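Local coordinates for uncharacterized protein aq_328 (Aquifex aeolicus, PDB 1R4V) that is of unknown function but adopts a histone fold regarded as ancestral and may take part in protein heterodimerization, at residues L63-E68 with D83-K88. Residues are numbered along the deposited sequence; the frame is centred on the assembly and turned at random.
Sequences LFYGAE and DLNITK
Leu84 lies alongside Phe64, both side chains pointing the same way, and sets one methyl over the aromatic ring. Its CD2 stands 3.8 Å from the ring centroid and 15° off the normal, a CH-pi contact over the face and slightly displaced toward the rim. The same methyl also packs against CB of Ala67, while Ile79 from strand 78-79 touches all three of these side chains. Next to this group the backbones join: Asn85 N donates a hydrogen bond to Leu63 O over 2.7 Å. Further along, the CA of Ala67 makes a CA-H...O contact of 3.3 Å with Asp83 O, an oxygen that Arg70 also binds. Leu63 and Ile86 meet at a slant on the flank toward helix 88-98, CD2 of Leu63 lying 4.1 Å from Ile86 CG1. Asn85 and Tyr65 run side by side on the more exposed flank, the amide turned 69° from the ring plane. In Asn85, chi1 of -151° sets CG anti to the backbone N, next to Tyr65. The amide OD1 lies at the ring edge, in plane, 4.0 Å from Tyr65 CD2; Arg70 adds a weak hydrogen bond to this OD1 and also binds Tyr65 O. An alanine in place of Asn85 would probably leave the Tyr65 edge without its amide neighbour and Arg70 without that weak acceptor, although the backbone bond to Leu63 could persist. The contact thus fastens the turn between helices 46-62 and 67-73 to the loop leading into helix 88-98, combining a buried apolar patch with a polar margin where Arg70 hydrogen-bonds to Tyr65 O of one segment and Asp83 O of the other.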
ATOM      1  N   LEU A  63      -8.997  -3.035  -3.701  1.00 17.44           N
ATOM      2  CA  LEU A  63      -9.125  -4.345  -3.096  1.00 17.67           C
ATOM      3  C   LEU A  63     -10.531  -4.635  -2.579  1.00 18.10           C
ATOM      4  O   LEU A  63     -10.872  -5.795  -2.362  1.00 19.28           O
ATOM      5  CB  LEU A  63      -8.118  -4.537  -1.957  1.00 18.17           C
ATOM      6  CG  LEU A  63      -6.642  -4.439  -2.358  1.00 18.85           C
ATOM      7  CD1 LEU A  63      -5.745  -4.536  -1.148  1.00 21.06           C
ATOM      8  CD2 LEU A  63      -6.253  -5.467  -3.396  1.00 22.09           C
ATOM      9  N   PHE A  64     -11.336  -3.603  -2.391  1.00 17.16           N
ATOM     10  CA  PHE A  64     -12.729  -3.763  -1.966  1.00 17.56           C
ATOM     11  C   PHE A  64     -13.711  -4.031  -3.123  1.00 18.71           C
ATOM     12  O   PHE A  64     -14.909  -4.211  -2.906  1.00 18.60           O
ATOM     13  CB  PHE A  64     -13.131  -2.571  -1.087  1.00 18.07           C
ATOM     14  CG  PHE A  64     -12.505  -2.616   0.270  1.00 18.55           C
ATOM     15  CD1 PHE A  64     -11.184  -2.200   0.460  1.00 18.59           C
ATOM     16  CD2 PHE A  64     -13.206  -3.110   1.368  1.00 15.41           C
ATOM     17  CE1 PHE A  64     -10.582  -2.271   1.702  1.00 19.38           C
ATOM     18  CE2 PHE A  64     -12.590  -3.174   2.598  1.00 16.07           C
ATOM     19  CZ  PHE A  64     -11.296  -2.751   2.774  1.00 18.03           C
ATOM     20  N   TYR A  65     -13.235  -4.090  -4.365  1.00 18.33           N
ATOM     21  CA  TYR A  65     -14.066  -4.524  -5.486  1.00 17.74           C
ATOM     22  C   TYR A  65     -14.613  -5.931  -5.241  1.00 15.86           C
ATOM     23  O   TYR A  65     -13.866  -6.877  -4.959  1.00 16.75           O
ATOM     24  CB  TYR A  65     -13.259  -4.536  -6.800  1.00 20.02           C
ATOM     25  CG  TYR A  65     -14.013  -5.108  -7.983  1.00 20.02           C
ATOM     26  CD1 TYR A  65     -14.942  -4.328  -8.679  1.00 25.19           C
ATOM     27  CD2 TYR A  65     -13.795  -6.425  -8.407  1.00 24.24           C
ATOM     28  CE1 TYR A  65     -15.658  -4.860  -9.784  1.00 24.17           C
ATOM     29  CE2 TYR A  65     -14.484  -6.960  -9.509  1.00 22.56           C
ATOM     30  CZ  TYR A  65     -15.422  -6.186 -10.183  1.00 24.57           C
ATOM     31  OH  TYR A  65     -16.065  -6.751 -11.277  1.00 21.87           O
ATOM     32  N   GLY A  66     -15.923  -6.046  -5.316  1.00 17.99           N
ATOM     33  CA  GLY A  66     -16.617  -7.309  -5.074  1.00 19.43           C
ATOM     34  C   GLY A  66     -16.777  -7.711  -3.623  1.00 17.92           C
ATOM     35  O   GLY A  66     -17.477  -8.693  -3.365  1.00 17.11           O
ATOM     36  N   ALA A  67     -16.206  -6.961  -2.680  1.00 17.18           N
ATOM     37  CA  ALA A  67     -16.164  -7.394  -1.290  1.00 18.69           C
ATOM     38  C   ALA A  67     -17.523  -7.449  -0.578  1.00 17.73           C
ATOM     39  O   ALA A  67     -17.794  -8.388   0.165  1.00 15.90           O
ATOM     40  CB  ALA A  67     -15.179  -6.605  -0.473  1.00 18.85           C
ATOM     41  N   GLU A  68     -18.376  -6.461  -0.773  1.00 19.11           N
ATOM     42  CA  GLU A  68     -19.707  -6.516  -0.173  1.00 20.64           C
ATOM     43  C   GLU A  68     -20.510  -7.697  -0.672  1.00 20.59           C
ATOM     44  O   GLU A  68     -21.187  -8.340   0.131  1.00 19.51           O
ATOM     45  CB  GLU A  68     -20.455  -5.208  -0.401  1.00 22.48           C
ATOM     46  CG  GLU A  68     -19.844  -4.066   0.379  1.00 24.28           C
ATOM     47  CD  GLU A  68     -20.581  -2.744   0.187  1.00 28.09           C
ATOM     48  OE1 GLU A  68     -20.908  -2.083   1.183  1.00 31.91           O
ATOM     49  OE2 GLU A  68     -20.826  -2.334  -0.967  1.00 40.55           O
ATOM     50  N   ASP A  83     -13.077 -11.848   1.812  1.00 19.74           N
ATOM     51  CA  ASP A  83     -13.949 -11.143   0.869  1.00 20.49           C
ATOM     52  C   ASP A  83     -13.209 -10.158  -0.033  1.00 20.31           C
ATOM     53  O   ASP A  83     -13.792  -9.641  -0.955  1.00 19.50           O
ATOM     54  CB  ASP A  83     -15.012 -10.344   1.627  1.00 19.04           C
ATOM     55  CG  ASP A  83     -15.883 -11.215   2.523  1.00 23.66           C
ATOM     56  OD1 ASP A  83     -16.197 -12.370   2.113  1.00 28.76           O
ATOM     57  OD2 ASP A  83     -16.309 -10.824   3.639  1.00 31.45           O
ATOM     58  N   LEU A  84     -11.958  -9.835   0.254  1.00 20.15           N
ATOM     59  CA  LEU A  84     -11.226  -8.844  -0.534  1.00 19.65           C
ATOM     60  C   LEU A  84     -10.744  -9.403  -1.865  1.00 20.35           C
ATOM     61  O   LEU A  84     -10.640 -10.623  -2.054  1.00 20.87           O
ATOM     62  CB  LEU A  84     -10.044  -8.276   0.226  1.00 18.49           C
ATOM     63  CG  LEU A  84     -10.350  -7.498   1.504  1.00 20.99           C
ATOM     64  CD1 LEU A  84      -9.083  -6.817   1.991  1.00 20.09           C
ATOM     65  CD2 LEU A  84     -11.448  -6.463   1.329  1.00 20.38           C
ATOM     66  N   ASN A  85     -10.462  -8.478  -2.784  1.00 19.07           N
ATOM     67  CA  ASN A  85     -10.005  -8.786  -4.122  1.00 19.54           C
ATOM     68  C   ASN A  85      -8.473  -8.959  -4.158  1.00 22.10           C
ATOM     69  O   ASN A  85      -7.858  -8.551  -5.130  1.00 26.16           O
ATOM     70  CB  ASN A  85     -10.491  -7.669  -5.061  1.00 18.06           C
ATOM     71  CG  ASN A  85     -10.720  -8.131  -6.482  1.00 22.34           C
ATOM     72  OD1 ASN A  85     -11.431  -9.101  -6.712  1.00 23.36           O
ATOM     73  ND2 ASN A  85     -10.131  -7.423  -7.444  1.00 22.51           N
ATOM     74  N   ILE A  86      -7.838  -9.576  -3.151  1.00 20.70           N
ATOM     75  CA  ILE A  86      -6.399  -9.791  -3.145  1.00 21.01           C
ATOM     76  C   ILE A  86      -6.036 -11.014  -4.019  1.00 21.35           C
ATOM     77  O   ILE A  86      -6.615 -12.077  -3.828  1.00 21.59           O
ATOM     78  CB  ILE A  86      -5.886  -9.968  -1.693  1.00 19.37           C
ATOM     79  CG1 ILE A  86      -6.134  -8.682  -0.890  1.00 19.64           C
ATOM     80  CG2 ILE A  86      -4.411 -10.346  -1.643  1.00 17.87           C
ATOM     81  CD1 ILE A  86      -5.895  -8.816   0.603  1.00 22.50           C
ATOM     82  N   THR A  87      -5.107 -10.810  -4.959  1.00 22.39           N
ATOM     83  CA  THR A  87      -4.540 -11.808  -5.870  1.00 24.89           C
ATOM     84  C   THR A  87      -3.337 -12.490  -5.260  1.00 23.90           C
ATOM     85  O   THR A  87      -2.764 -11.960  -4.317  1.00 22.91           O
ATOM     86  CB  THR A  87      -3.967 -11.155  -7.186  1.00 26.18           C
ATOM     87  OG1 THR A  87      -2.944 -10.176  -6.891  1.00 31.01           O
ATOM     88  CG2 THR A  87      -5.034 -10.416  -7.947  1.00 28.00           C
ATOM     89  N   LYS A  88      -2.944 -13.621  -5.854  1.00 25.12           N
ATOM     90  CA  LYS A  88      -1.765 -14.382  -5.467  1.00 26.35           C
ATOM     91  C   LYS A  88      -0.509 -13.546  -5.491  1.00 24.13           C
ATOM     92  O   LYS A  88       0.331 -13.689  -4.610  1.00 26.10           O
ATOM     93  CB  LYS A  88      -1.576 -15.626  -6.347  1.00 30.10           C
ATOM     94  CG  LYS A  88      -2.434 -16.808  -5.921  1.00 38.74           C
ATOM     95  CD  LYS A  88      -1.793 -17.581  -4.752  1.00 46.21           C
ATOM     96  CE  LYS A  88      -2.855 -18.205  -3.845  1.00 46.44           C
ATOM     97  NZ  LYS A  88      -2.388 -18.832  -2.567  1.00 49.64           N
TER